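Long-range contacts in 2',5'-phosphodiesterase 12 (Homo sapiens, PDB 4Z0V), which belongs to the endonuclease/exonuclease/phosphatase family, pairing a DNase I-like fold with an N-terminal domain of the E-set clan: residues Lys119-Ala124 with Val434-Trp439; Arg127-Asn132 with Thr171-Asp176; Lys372-Glu377 with Leu401-Val406; Val268-Ser273 with Arg280-Asn285; Asp111-Tyr116 with Ile407-His412. All coordinates share one frame; numbering follows the deposited sequence.

Contact 1: residues Lys119-Ala124 with Val434-Trp439; sequences KVTEDA and VCDLKW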
# COMPACT_ATOMS: atom_id res chain seq x y z
N LYS A 119 6.70 17.72 2.63
CA LYS A 119 7.25 17.44 3.96
C LYS A 119 6.33 16.57 4.76
O LYS A 119 5.14 16.47 4.45
CB LYS A 119 7.44 18.79 4.70
N VAL A 120 6.87 16.01 5.86
CA VAL A 120 6.06 15.25 6.83
C VAL A 120 5.08 16.26 7.44
O VAL A 120 5.48 17.40 7.73
CB VAL A 120 6.94 14.54 7.89
CG1 VAL A 120 6.07 13.94 8.98
CG2 VAL A 120 7.81 13.47 7.23
N THR A 121 3.81 15.87 7.56
CA THR A 121 2.76 16.75 8.03
C THR A 121 2.81 16.99 9.53
O THR A 121 3.29 16.18 10.31
CB THR A 121 1.37 16.25 7.62
OG1 THR A 121 1.10 14.96 8.16
CG2 THR A 121 1.17 16.25 6.11
N GLU A 122 2.20 18.12 9.93
CA GLU A 122 2.06 18.51 11.32
C GLU A 122 1.21 17.47 12.10
O GLU A 122 0.45 16.69 11.50
CB GLU A 122 1.42 19.92 11.41
CG GLU A 122 0.02 20.02 10.83
CD GLU A 122 -0.71 21.34 11.05
OE1 GLU A 122 -0.86 21.74 12.23
OE2 GLU A 122 -1.19 21.93 10.06
N ASP A 123 1.31 17.50 13.43
CA ASP A 123 0.64 16.58 14.37
C ASP A 123 -0.89 16.49 14.20
O ASP A 123 -1.49 15.44 14.50
CB ASP A 123 0.95 17.00 15.82
CG ASP A 123 2.44 17.07 16.18
OD1 ASP A 123 3.29 16.73 15.30
OD2 ASP A 123 2.77 17.51 17.31
N ALA A 124 -1.54 17.57 13.75
CA ALA A 124 -2.99 17.58 13.58
C ALA A 124 -3.44 16.80 12.35
O ALA A 124 -4.63 16.55 12.21
CB ALA A 124 -3.49 19.02 13.48
N VAL A 434 -3.86 9.54 -2.40
CA VAL A 434 -3.12 10.21 -1.31
C VAL A 434 -3.95 11.39 -0.85
O VAL A 434 -4.37 12.20 -1.68
CB VAL A 434 -1.71 10.68 -1.76
CG1 VAL A 434 -0.87 11.16 -0.55
CG2 VAL A 434 -0.97 9.60 -2.54
N CYS A 435 -4.18 11.51 0.46
CA CYS A 435 -4.93 12.66 0.98
C CYS A 435 -4.44 13.02 2.36
O CYS A 435 -3.97 12.14 3.10
CB CYS A 435 -6.42 12.36 1.00
SG CYS A 435 -6.85 11.01 2.11
N ASP A 436 -4.56 14.29 2.72
CA ASP A 436 -4.20 14.72 4.06
C ASP A 436 -5.49 14.84 4.84
O ASP A 436 -6.41 15.50 4.36
CB ASP A 436 -3.45 16.06 4.02
CG ASP A 436 -2.10 15.96 3.38
OD1 ASP A 436 -1.64 14.83 3.12
OD2 ASP A 436 -1.47 17.02 3.19
N LEU A 437 -5.59 14.11 5.95
CA LEU A 437 -6.77 14.12 6.82
C LEU A 437 -6.49 14.95 8.05
O LEU A 437 -5.34 15.04 8.46
CB LEU A 437 -7.11 12.69 7.24
CG LEU A 437 -7.34 11.69 6.10
CD1 LEU A 437 -7.60 10.29 6.67
CD2 LEU A 437 -8.48 12.17 5.18
N LYS A 438 -7.50 15.59 8.61
CA LYS A 438 -7.30 16.37 9.83
C LYS A 438 -8.20 15.83 10.92
O LYS A 438 -9.35 15.47 10.65
CB LYS A 438 -7.57 17.88 9.56
CG LYS A 438 -7.18 18.81 10.71
CD LYS A 438 -7.04 20.25 10.20
CE LYS A 438 -6.47 21.21 11.21
NZ LYS A 438 -7.52 21.79 12.09
N TRP A 439 -7.66 15.70 12.15
CA TRP A 439 -8.44 15.30 13.32
C TRP A 439 -9.43 16.43 13.62
O TRP A 439 -9.04 17.61 13.61
CB TRP A 439 -7.51 15.09 14.54
CG TRP A 439 -6.54 13.95 14.45
CD1 TRP A 439 -5.20 14.03 14.19
CD2 TRP A 439 -6.78 12.59 14.84
NE1 TRP A 439 -4.60 12.81 14.35
CE2 TRP A 439 -5.54 11.90 14.78
CE3 TRP A 439 -7.92 11.88 15.23
CZ2 TRP A 439 -5.42 10.55 15.08
CZ3 TRP A 439 -7.80 10.53 15.53
CH2 TRP A 439 -6.57 9.88 15.44
O HOH W 1 -1.83 12.84 13.57
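Ala124 and Trp439 join the loop that leads into strand 125-132 to the end of strand 433-439, its antiparallel neighbour in a mixed sheet of the DNase I-like fold. Direct hydrogen bonding is confined to the backbone. Trp439 N donates to Ala124 O over 3.1 Å, nearly along the C=O axis (C=O...N 173°) and almost straight at the hydrogen (169°).

Two weaker approaches gather round the same acceptor. Lys438 CA makes a CA-H...O contact of 3.6 Å with Ala124 O, and Trp439 CD1, on the rim of the indole, comes within 3.3 Å of that oxygen. Trp439 CG stands anti to its own carbonyl carbon (chi1 -66°), which leaves it beside the backbone N that makes the bond.

Side-chain packing is thin. The methyl of Ala124 lies 4.3 Å from Lys438 CE, far out along the lysine chain. Farther back, Thr121 CG2 sits 4.0 Å from Asp436 OD2, a methyl against a carboxylate oxygen, the two side chains slanting across one another. The Asp436 carboxylate is claimed by other partners: OD1 forms a salt bridge with Arg127 and OD2 accepts from Gln405.

A water completes the junction. Lying in the indole plane at its edge, it accepts from Trp439 NE1 at 2.9 Å and donates to Asp123 O at 2.8 Å.

Contact 2: residues Arg127-Asn132 with Thr171-Asp176; sequences RTVSYN and TGYNAD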
# COMPACT_ATOMS: atom_id res chain seq x y z
N ARG A 127 -1.46 12.05 6.85
CA ARG A 127 -1.36 11.85 5.41
C ARG A 127 -1.57 10.34 5.15
O ARG A 127 -0.78 9.51 5.61
CB ARG A 127 -0.01 12.32 4.85
CG ARG A 127 0.09 12.08 3.35
CD ARG A 127 1.24 12.82 2.73
NE ARG A 127 0.97 14.27 2.72
CZ ARG A 127 1.89 15.22 2.86
NH1 ARG A 127 3.17 14.89 3.00
NH2 ARG A 127 1.53 16.49 2.87
N THR A 128 -2.57 10.01 4.35
CA THR A 128 -2.98 8.61 4.14
C THR A 128 -2.88 8.25 2.68
O THR A 128 -3.19 9.07 1.80
CB THR A 128 -4.42 8.45 4.67
OG1 THR A 128 -4.46 8.88 6.03
CG2 THR A 128 -4.91 7.00 4.62
N VAL A 129 -2.31 7.04 2.41
CA VAL A 129 -2.14 6.54 1.05
C VAL A 129 -2.87 5.22 0.92
O VAL A 129 -2.80 4.40 1.84
CB VAL A 129 -0.61 6.32 0.74
CG1 VAL A 129 -0.41 5.66 -0.64
CG2 VAL A 129 0.18 7.64 0.84
N SER A 130 -3.50 4.96 -0.22
CA SER A 130 -4.06 3.62 -0.54
C SER A 130 -3.59 3.29 -1.92
O SER A 130 -3.79 4.10 -2.85
CB SER A 130 -5.58 3.55 -0.42
OG SER A 130 -6.01 2.22 -0.67
N TYR A 131 -2.94 2.12 -2.09
CA TYR A 131 -2.35 1.84 -3.41
C TYR A 131 -2.26 0.35 -3.70
O TYR A 131 -1.65 -0.37 -2.92
CB TYR A 131 -0.93 2.43 -3.39
CG TYR A 131 -0.14 2.56 -4.67
CD1 TYR A 131 -0.76 2.46 -5.92
CD2 TYR A 131 1.21 2.92 -4.65
CE1 TYR A 131 -0.06 2.71 -7.10
CE2 TYR A 131 1.93 3.15 -5.83
CZ TYR A 131 1.28 3.07 -7.05
OH TYR A 131 1.98 3.35 -8.21
N ASN A 132 -2.82 -0.09 -4.84
CA ASN A 132 -2.70 -1.47 -5.29
C ASN A 132 -1.45 -1.42 -6.17
O ASN A 132 -1.46 -0.75 -7.21
CB ASN A 132 -3.97 -1.96 -6.02
CG ASN A 132 -3.81 -3.33 -6.64
OD1 ASN A 132 -2.73 -3.68 -7.15
ND2 ASN A 132 -4.90 -4.15 -6.64
N THR A 171 8.08 6.81 -0.73
CA THR A 171 8.89 7.61 0.20
C THR A 171 8.71 9.11 -0.05
O THR A 171 8.69 9.88 0.91
CB THR A 171 10.36 7.21 0.15
OG1 THR A 171 10.87 7.46 -1.17
CG2 THR A 171 10.58 5.72 0.58
N GLY A 172 8.50 9.47 -1.31
CA GLY A 172 8.25 10.85 -1.72
C GLY A 172 6.95 11.44 -1.20
O GLY A 172 6.84 12.66 -1.09
N TYR A 173 5.94 10.58 -0.87
CA TYR A 173 4.66 11.05 -0.31
C TYR A 173 4.80 11.52 1.13
O TYR A 173 3.89 12.20 1.61
CB TYR A 173 3.56 10.00 -0.41
CG TYR A 173 3.07 9.75 -1.82
CD1 TYR A 173 2.98 10.80 -2.75
CD2 TYR A 173 2.75 8.47 -2.25
CE1 TYR A 173 2.51 10.57 -4.04
CE2 TYR A 173 2.34 8.22 -3.56
CZ TYR A 173 2.23 9.28 -4.46
OH TYR A 173 1.77 9.03 -5.73
N ASN A 174 5.90 11.16 1.84
CA ASN A 174 6.11 11.59 3.24
C ASN A 174 4.80 11.38 4.03
O ASN A 174 4.26 12.30 4.65
CB ASN A 174 6.56 13.08 3.26
CG ASN A 174 7.97 13.24 2.72
OD1 ASN A 174 8.90 12.56 3.18
ND2 ASN A 174 8.16 14.14 1.75
N ALA A 175 4.27 10.16 3.94
CA ALA A 175 2.97 9.80 4.48
C ALA A 175 3.04 9.26 5.90
O ALA A 175 4.13 8.98 6.40
CB ALA A 175 2.32 8.76 3.55
N ASP A 176 1.87 9.16 6.54
CA ASP A 176 1.75 8.69 7.92
C ASP A 176 1.15 7.32 8.01
O ASP A 176 1.43 6.59 8.96
CB ASP A 176 0.92 9.69 8.75
CG ASP A 176 1.52 11.10 8.70
OD1 ASP A 176 2.78 11.20 8.64
OD2 ASP A 176 0.75 12.07 8.63
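Arg127 and Val129, near the start of strand 125-132, pack in a buried contact against Tyr173-Asp176, the turn by which the chain leaves helix 159-172. Because the next strand, 177-184, lies parallel to 125-132 and beside it, this turn belongs to a beta-alpha-beta crossover of the DNase I-like fold. Asn174, with positive phi, ends the helical path and redirects the chain toward the sheet.

Two bonds tie the backbone of Arg127 to Asp176. Asp176 N donates to Arg127 O at 2.8 Å, on a lone pair in the carbonyl plane. In return, Arg127 N meets Asp176 OD2, also at 2.8 Å, approaching from above the carboxylate, 41° out of its plane. Salt bridges from Arg218 and Lys221 hold the same carboxylate.

The Arg127 side chain covers the turn. With CG anti to the backbone N (chi1 179°), CG rests beside Ala175. CD runs past Tyr173 O. Beyond it, NH1 donates to Tyr173 O at 3.1 Å and to Asn174 O at 3.3 Å; both bonds are bent, and both oxygens are met from a tilt to the guanidinium plane. NH1 has a further acceptor in Lys119 O, while NE forms a salt bridge with Asp436, so several groups fix the rotation of the guanidinium.

Deeper along the strand the contact turns apolar. The Val129 and Tyr173 side chains cross at about a right angle, and Val129 CG2 touches Tyr173 CD2 at 4.1 Å and Ala175 CB at 3.6 Å.

Contact 3: residues Lys372-Glu377 with Leu401-Val406; sequences KSACGE and LEVEQV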
# COMPACT_ATOMS: atom_id res chain seq x y z
N LYS A 372 -17.00 8.78 4.28
CA LYS A 372 -16.87 9.61 3.09
C LYS A 372 -15.67 9.12 2.33
O LYS A 372 -14.66 8.78 2.95
CB LYS A 372 -16.67 11.08 3.52
CG LYS A 372 -16.38 12.06 2.39
CD LYS A 372 -15.97 13.43 2.92
CE LYS A 372 -15.54 14.33 1.78
NZ LYS A 372 -15.11 15.67 2.26
N SER A 373 -15.76 9.07 1.00
CA SER A 373 -14.59 8.76 0.17
C SER A 373 -13.70 10.01 0.22
O SER A 373 -14.06 11.07 -0.32
CB SER A 373 -15.01 8.42 -1.26
OG SER A 373 -13.83 8.27 -2.02
N ALA A 374 -12.57 9.93 0.93
CA ALA A 374 -11.69 11.10 1.09
C ALA A 374 -11.22 11.69 -0.25
O ALA A 374 -11.17 12.91 -0.38
CB ALA A 374 -10.48 10.73 1.96
N CYS A 375 -10.89 10.85 -1.24
CA CYS A 375 -10.43 11.39 -2.53
C CYS A 375 -11.56 11.52 -3.55
O CYS A 375 -11.30 11.72 -4.73
CB CYS A 375 -9.28 10.56 -3.07
SG CYS A 375 -7.89 10.46 -1.93
N GLY A 376 -12.79 11.41 -3.07
CA GLY A 376 -13.98 11.57 -3.87
C GLY A 376 -14.19 10.44 -4.84
O GLY A 376 -14.01 9.27 -4.50
N GLU A 377 -14.57 10.79 -6.07
CA GLU A 377 -14.87 9.80 -7.09
C GLU A 377 -14.10 10.15 -8.36
O GLU A 377 -14.68 10.70 -9.29
CB GLU A 377 -16.39 9.70 -7.32
CG GLU A 377 -17.17 9.31 -6.08
CD GLU A 377 -18.67 9.53 -6.11
OE1 GLU A 377 -19.21 9.81 -7.21
OE2 GLU A 377 -19.32 9.38 -5.05
N LEU A 401 -12.83 12.75 11.52
CA LEU A 401 -11.85 13.16 10.52
C LEU A 401 -12.47 13.98 9.45
O LEU A 401 -13.65 13.79 9.11
CB LEU A 401 -11.22 11.90 9.89
CG LEU A 401 -10.41 11.00 10.83
CD1 LEU A 401 -10.31 9.62 10.24
CD2 LEU A 401 -9.00 11.59 11.09
N GLU A 402 -11.66 14.87 8.87
CA GLU A 402 -12.05 15.71 7.74
C GLU A 402 -10.92 15.74 6.72
O GLU A 402 -9.77 15.47 7.08
CB GLU A 402 -12.44 17.13 8.19
CG GLU A 402 -11.32 17.93 8.82
CD GLU A 402 -11.73 19.26 9.42
OE1 GLU A 402 -10.82 20.09 9.66
OE2 GLU A 402 -12.93 19.46 9.69
N VAL A 403 -11.23 16.08 5.46
CA VAL A 403 -10.22 16.13 4.43
C VAL A 403 -9.59 17.52 4.42
O VAL A 403 -10.28 18.53 4.22
CB VAL A 403 -10.77 15.73 3.04
CG1 VAL A 403 -9.63 15.64 2.01
CG2 VAL A 403 -11.49 14.38 3.12
N GLU A 404 -8.27 17.56 4.60
CA GLU A 404 -7.49 18.79 4.54
C GLU A 404 -7.16 19.08 3.08
O GLU A 404 -7.36 20.19 2.63
CB GLU A 404 -6.23 18.67 5.41
CG GLU A 404 -5.25 19.83 5.27
CD GLU A 404 -5.54 21.10 6.06
OE1 GLU A 404 -6.65 21.25 6.60
OE2 GLU A 404 -4.62 21.95 6.13
N GLN A 405 -6.64 18.08 2.32
CA GLN A 405 -6.37 18.22 0.89
C GLN A 405 -6.33 16.85 0.24
O GLN A 405 -6.08 15.84 0.92
CB GLN A 405 -5.07 19.00 0.59
CG GLN A 405 -3.79 18.32 1.02
CD GLN A 405 -2.57 18.65 0.16
OE1 GLN A 405 -2.65 19.32 -0.90
NE2 GLN A 405 -1.42 18.14 0.58
N VAL A 406 -6.60 16.83 -1.07
CA VAL A 406 -6.53 15.65 -1.93
C VAL A 406 -5.35 15.89 -2.83
O VAL A 406 -5.29 16.94 -3.49
CB VAL A 406 -7.84 15.40 -2.74
CG1 VAL A 406 -7.68 14.22 -3.70
CG2 VAL A 406 -9.02 15.15 -1.80
O HOH W 2 -14.29 16.31 4.86
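Ala374, in a type I beta turn of the DNase I-like fold, directs the oxygen of its flat peptide link to Cys375 toward Val403 and Val406; the methyls gather round this oxygen rather than stacking over the faces of the peptide. Val406 CG2 comes to 3.4 Å from Ala374 O, and Val403 CG2 to 3.8 Å from the same atom.

The turn, Ser373-Gly376, ends strand 371-373, whereas the valines flank a classic beta bulge in which Glu404 and Gln405 both face Asp436. Turn and bulge thus join the borders of the two large sheets. Ser373 OG braces the turn from within, donating to Gly376 O at 2.7 Å on a lone pair in the carbonyl plane.

Two methyl contacts complete the apolar part: Ala374 CB lies 4.0 Å from Val403 CG2, and Cys375 CB lies 4.0 Å from Val406 CG1. Val403 also packs against Ile396 of the adjoining strand 387-397.

At the exposed margin, the Lys372 chain is extended throughout, with CG anti to the backbone N (chi1 174°), and its ammonium passes Val403 CG2. A water there accepts from Lys372 NZ at 2.8 Å and from Val403 N at 3.1 Å.

Contact 4: residues Val268-Ser273 with Arg280-Asn285; sequences VSVLQS and RICVAN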
# COMPACT_ATOMS: atom_id res chain seq x y z
N VAL A 268 -6.61 -5.25 9.82
CA VAL A 268 -7.07 -4.23 10.74
C VAL A 268 -5.96 -4.00 11.74
O VAL A 268 -5.51 -4.95 12.41
CB VAL A 268 -8.41 -4.56 11.44
CG1 VAL A 268 -8.79 -3.46 12.43
CG2 VAL A 268 -9.56 -4.78 10.44
N SER A 269 -5.59 -2.74 11.89
CA SER A 269 -4.53 -2.34 12.84
C SER A 269 -5.02 -1.16 13.67
O SER A 269 -5.46 -0.16 13.10
CB SER A 269 -3.27 -1.96 12.07
OG SER A 269 -2.95 -2.92 11.08
N VAL A 270 -4.89 -1.25 14.99
CA VAL A 270 -5.28 -0.12 15.84
C VAL A 270 -4.01 0.61 16.23
O VAL A 270 -3.12 -0.00 16.81
CB VAL A 270 -6.10 -0.58 17.07
CG1 VAL A 270 -6.32 0.58 18.04
CG2 VAL A 270 -7.45 -1.18 16.62
N LEU A 271 -3.95 1.92 15.93
CA LEU A 271 -2.78 2.75 16.19
C LEU A 271 -3.04 3.73 17.29
O LEU A 271 -4.17 4.21 17.47
CB LEU A 271 -2.38 3.54 14.91
CG LEU A 271 -2.19 2.76 13.61
CD1 LEU A 271 -1.86 3.69 12.48
CD2 LEU A 271 -1.07 1.69 13.76
N GLN A 272 -1.98 4.07 18.01
CA GLN A 272 -2.10 5.09 19.04
C GLN A 272 -1.24 6.28 18.67
O GLN A 272 -0.08 6.11 18.28
CB GLN A 272 -1.66 4.51 20.40
CG GLN A 272 -1.29 5.54 21.43
CD GLN A 272 -2.49 6.17 22.04
OE1 GLN A 272 -3.31 5.50 22.66
NE2 GLN A 272 -2.57 7.50 21.95
N SER A 273 -1.82 7.48 18.79
CA SER A 273 -1.09 8.71 18.50
C SER A 273 -0.04 8.91 19.53
O SER A 273 -0.29 8.74 20.73
CB SER A 273 -2.04 9.90 18.45
OG SER A 273 -1.35 11.12 18.23
N ARG A 280 -6.67 7.39 19.36
CA ARG A 280 -6.45 6.07 18.78
C ARG A 280 -7.22 6.02 17.46
O ARG A 280 -8.22 6.74 17.30
CB ARG A 280 -6.89 4.94 19.76
CG ARG A 280 -6.01 4.85 21.04
CD ARG A 280 -6.52 3.94 22.17
NE ARG A 280 -7.92 4.22 22.52
CZ ARG A 280 -8.63 3.66 23.50
NH1 ARG A 280 -8.06 2.78 24.34
NH2 ARG A 280 -9.89 4.00 23.68
N ILE A 281 -6.79 5.20 16.52
CA ILE A 281 -7.50 5.11 15.25
C ILE A 281 -7.38 3.68 14.75
O ILE A 281 -6.35 3.01 14.93
CB ILE A 281 -6.97 6.15 14.22
CG1 ILE A 281 -7.84 6.17 12.94
CG2 ILE A 281 -5.47 5.97 13.91
CD1 ILE A 281 -7.93 7.58 12.38
N CYS A 282 -8.47 3.19 14.21
CA CYS A 282 -8.57 1.85 13.66
C CYS A 282 -8.36 1.96 12.13
O CYS A 282 -9.18 2.57 11.44
CB CYS A 282 -9.93 1.26 14.02
SG CYS A 282 -10.25 -0.33 13.23
N VAL A 283 -7.26 1.41 11.62
CA VAL A 283 -6.92 1.46 10.18
C VAL A 283 -7.21 0.11 9.55
O VAL A 283 -6.57 -0.89 9.91
CB VAL A 283 -5.43 1.87 9.94
CG1 VAL A 283 -5.12 1.87 8.45
CG2 VAL A 283 -5.14 3.24 10.56
N ALA A 284 -8.18 0.08 8.62
CA ALA A 284 -8.54 -1.15 7.96
C ALA A 284 -8.13 -1.06 6.49
O ALA A 284 -8.09 0.03 5.90
CB ALA A 284 -10.04 -1.42 8.11
N ASN A 285 -7.71 -2.21 5.94
CA ASN A 285 -7.21 -2.32 4.57
C ASN A 285 -7.72 -3.59 3.96
O ASN A 285 -7.74 -4.63 4.64
CB ASN A 285 -5.66 -2.31 4.59
CG ASN A 285 -4.98 -2.38 3.23
OD1 ASN A 285 -5.53 -1.99 2.19
ND2 ASN A 285 -3.72 -2.84 3.22
O HOH W 3 -4.25 -2.14 8.82
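Val283 O is gripped by two donors: Ser269 N at 2.9 Å, tilted 22° from the carbonyl plane, and a water also at 2.9 Å. Val268 CA adds a CA-H...O contact to Val283 O at 3.5 Å. The water lies 2.7 Å from Ser269 OG as well, bridging a serine side chain to the backbone oxygen across from it. Ser269 O accepts from Val283 N in return, closing a hydrogen-bonded antiparallel pair. Two residues along, Leu271 and Ile281 form the next such pair, in which Leu271 N donates to Ile281 O at 2.8 Å.

These bonds hold together the beta hairpin of strands 265-273 and 280-287, part of the second large sheet of the DNase I-like fold. Val268, Val270, Cys282 and Ala284 line the face toward helix 295-316, where Val312 touches both Val270 and Cys282. On that face Val268 CG1 meets Cys282 SG at 3.5 Å, a diagonal contact between successive non-hydrogen-bonded pairs.

The other face carries Ser269, Leu271, Ile281 and Val283; Leu271 and Val283 touch strand 211-218 of the other sheet. Here too one side-chain contact is diagonal: Leu271 CD1 reaches Val283 CG2 at 3.8 Å, the two side chains lying aslant. Ile281 CG2 occupies the crowded position between its backbone N and carbonyl carbon, and from there it touches Leu271 CB at 4.1 Å.

Contact 5: residues Asp111-Tyr116 with Ile407-His412; sequences DHRHLY and IPLPSH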
# COMPACT_ATOMS: atom_id res chain seq x y z
N ASP A 111 5.88 12.50 -10.01
CA ASP A 111 6.77 13.67 -9.84
C ASP A 111 5.99 14.95 -9.49
O ASP A 111 6.34 15.63 -8.52
CB ASP A 111 7.64 13.92 -11.06
CG ASP A 111 8.64 12.83 -11.38
OD1 ASP A 111 8.96 12.03 -10.47
OD2 ASP A 111 9.09 12.78 -12.54
N HIS A 112 4.92 15.25 -10.24
CA HIS A 112 4.11 16.43 -9.97
C HIS A 112 3.34 16.26 -8.65
O HIS A 112 3.17 17.21 -7.91
CB HIS A 112 3.11 16.66 -11.12
CG HIS A 112 2.25 17.86 -10.89
ND1 HIS A 112 2.77 19.14 -10.96
CD2 HIS A 112 0.94 17.93 -10.53
CE1 HIS A 112 1.75 19.95 -10.68
NE2 HIS A 112 0.64 19.27 -10.40
N ARG A 113 2.93 15.02 -8.33
CA ARG A 113 2.17 14.73 -7.11
C ARG A 113 3.00 15.01 -5.87
O ARG A 113 2.46 15.50 -4.89
CB ARG A 113 1.73 13.25 -7.13
CG ARG A 113 0.87 12.92 -8.35
CD ARG A 113 0.25 11.55 -8.21
NE ARG A 113 -0.96 11.59 -7.39
CZ ARG A 113 -1.60 10.52 -6.95
NH1 ARG A 113 -1.14 9.30 -7.22
NH2 ARG A 113 -2.73 10.65 -6.27
N HIS A 114 4.33 14.82 -5.96
CA HIS A 114 5.24 15.07 -4.86
C HIS A 114 5.35 16.55 -4.49
O HIS A 114 5.72 16.85 -3.37
CB HIS A 114 6.62 14.49 -5.16
CG HIS A 114 6.67 12.99 -5.01
ND1 HIS A 114 7.71 12.27 -5.54
CD2 HIS A 114 5.81 12.15 -4.37
CE1 HIS A 114 7.47 11.00 -5.22
NE2 HIS A 114 6.32 10.88 -4.53
N LEU A 115 4.88 17.46 -5.38
CA LEU A 115 4.82 18.88 -5.02
C LEU A 115 3.77 19.14 -3.94
O LEU A 115 3.79 20.19 -3.30
CB LEU A 115 4.48 19.75 -6.26
CG LEU A 115 5.47 19.66 -7.44
CD1 LEU A 115 5.05 20.62 -8.54
CD2 LEU A 115 6.91 19.95 -7.00
N TYR A 116 2.81 18.20 -3.76
CA TYR A 116 1.74 18.30 -2.75
C TYR A 116 2.12 17.61 -1.44
O TYR A 116 1.31 17.60 -0.50
CB TYR A 116 0.46 17.65 -3.29
CG TYR A 116 -0.18 18.42 -4.42
CD1 TYR A 116 0.32 18.35 -5.72
CD2 TYR A 116 -1.26 19.27 -4.19
CE1 TYR A 116 -0.22 19.12 -6.75
CE2 TYR A 116 -1.83 20.02 -5.21
CZ TYR A 116 -1.29 19.96 -6.49
OH TYR A 116 -1.87 20.68 -7.51
N ILE A 407 -4.40 14.93 -2.86
CA ILE A 407 -3.24 15.02 -3.75
C ILE A 407 -3.79 14.61 -5.13
O ILE A 407 -4.30 13.49 -5.28
CB ILE A 407 -2.06 14.15 -3.27
CG1 ILE A 407 -1.39 14.70 -1.97
CG2 ILE A 407 -1.00 14.02 -4.38
CD1 ILE A 407 -2.19 14.74 -0.64
N PRO A 408 -3.80 15.52 -6.12
CA PRO A 408 -4.44 15.19 -7.41
C PRO A 408 -3.83 13.99 -8.09
O PRO A 408 -2.62 13.79 -8.05
CB PRO A 408 -4.21 16.45 -8.26
CG PRO A 408 -3.11 17.17 -7.62
CD PRO A 408 -3.24 16.89 -6.15
N LEU A 409 -4.69 13.23 -8.77
CA LEU A 409 -4.26 12.09 -9.56
C LEU A 409 -3.49 12.60 -10.78
O LEU A 409 -3.70 13.76 -11.17
CB LEU A 409 -5.48 11.25 -9.97
CG LEU A 409 -5.90 10.22 -8.90
CD1 LEU A 409 -6.60 10.90 -7.70
CD2 LEU A 409 -6.83 9.19 -9.48
N PRO A 410 -2.61 11.78 -11.39
CA PRO A 410 -1.94 12.24 -12.62
C PRO A 410 -2.95 12.66 -13.68
O PRO A 410 -4.09 12.16 -13.68
CB PRO A 410 -1.18 10.99 -13.11
CG PRO A 410 -1.00 10.15 -11.90
CD PRO A 410 -2.26 10.38 -11.08
N SER A 411 -2.56 13.56 -14.58
CA SER A 411 -3.49 13.97 -15.65
C SER A 411 -3.77 12.82 -16.62
O SER A 411 -2.98 11.88 -16.73
CB SER A 411 -2.91 15.15 -16.43
OG SER A 411 -1.81 14.66 -17.19
N HIS A 412 -4.86 12.93 -17.39
CA HIS A 412 -5.18 11.92 -18.39
C HIS A 412 -4.05 11.85 -19.44
O HIS A 412 -3.76 10.77 -19.93
CB HIS A 412 -6.55 12.22 -19.02
CG HIS A 412 -7.04 11.12 -19.90
ND1 HIS A 412 -7.42 9.89 -19.38
CD2 HIS A 412 -7.16 11.07 -21.25
CE1 HIS A 412 -7.77 9.14 -20.42
NE2 HIS A 412 -7.62 9.81 -21.57
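Arg113 reaches from the short helix 110-113 across the loop residues Ile407-Pro410. Its CB starts 4.0 Å from Ile407 CG2. The next carbon, CG, passes 3.6 Å from Pro408 O, and CD comes to 4.0 Å from Pro410 CD. A bend at chi3 (82°) then places NE beside the loop backbone, where it donates to Pro408 O at 2.8 Å; this bond is short but not straight, and the oxygen is tilted from the guanidinium plane.

Beyond NE the flat group is enclosed on more than one side. Pro410 CD and Leu409 CA lie over one face, the proline carbon offset toward the rim. In the guanidinium plane, NH2 points to Ile407 O at 3.4 Å, a weak bond although nearly straight at the hydrogen (167°). NH1 turns away to Ala432 O, so one arginine gathers three backbone carbonyls, which would help to keep its charge stable in a buried place.

Tyr116, one short turn later, packs beside it. Its CB touches Ile407 CG1 at 3.7 Å, and its ring meets Pro408 tip to tip: Pro408 CD stands 3.5 Å from the centroid of the Tyr116 ring, only 7° off the normal, while Pro408 CG lies 3.5 Å from Tyr116 CZ. His112 O and Arg113 O lie in the ring plane at its edge.

The proline CD over the tyrosine face makes a CH-pi contact, which here, with the arginine, joins helix 110-113 and the 3-10 turn after it to the irregular link between edge strand 401-406 and helix 412-416 of the DNase I-like fold.

Contacts 1, 2 and 3 share one mixed sheet, in which strands 177-184, 125-132, 433-439 and 401-406 lie side by side; their centres are 11 to 14 Å apart. The Asp436-Arg127 salt bridge joins contact 1 to contact 2, and Gln405 links contact 3 to Tyr116 of contact 5. Contact 4 belongs to the other large sheet, with Ile281 touching Trp439 and Leu401; its centre is about 27 Å from that of contact 5. Along the chain contacts 2, 4 and 3 follow in series, while contacts 1 and 5 interlock. The chain leading into strand 125-132 is thereby held against the last strand, 433-439, and the loop after 401-406.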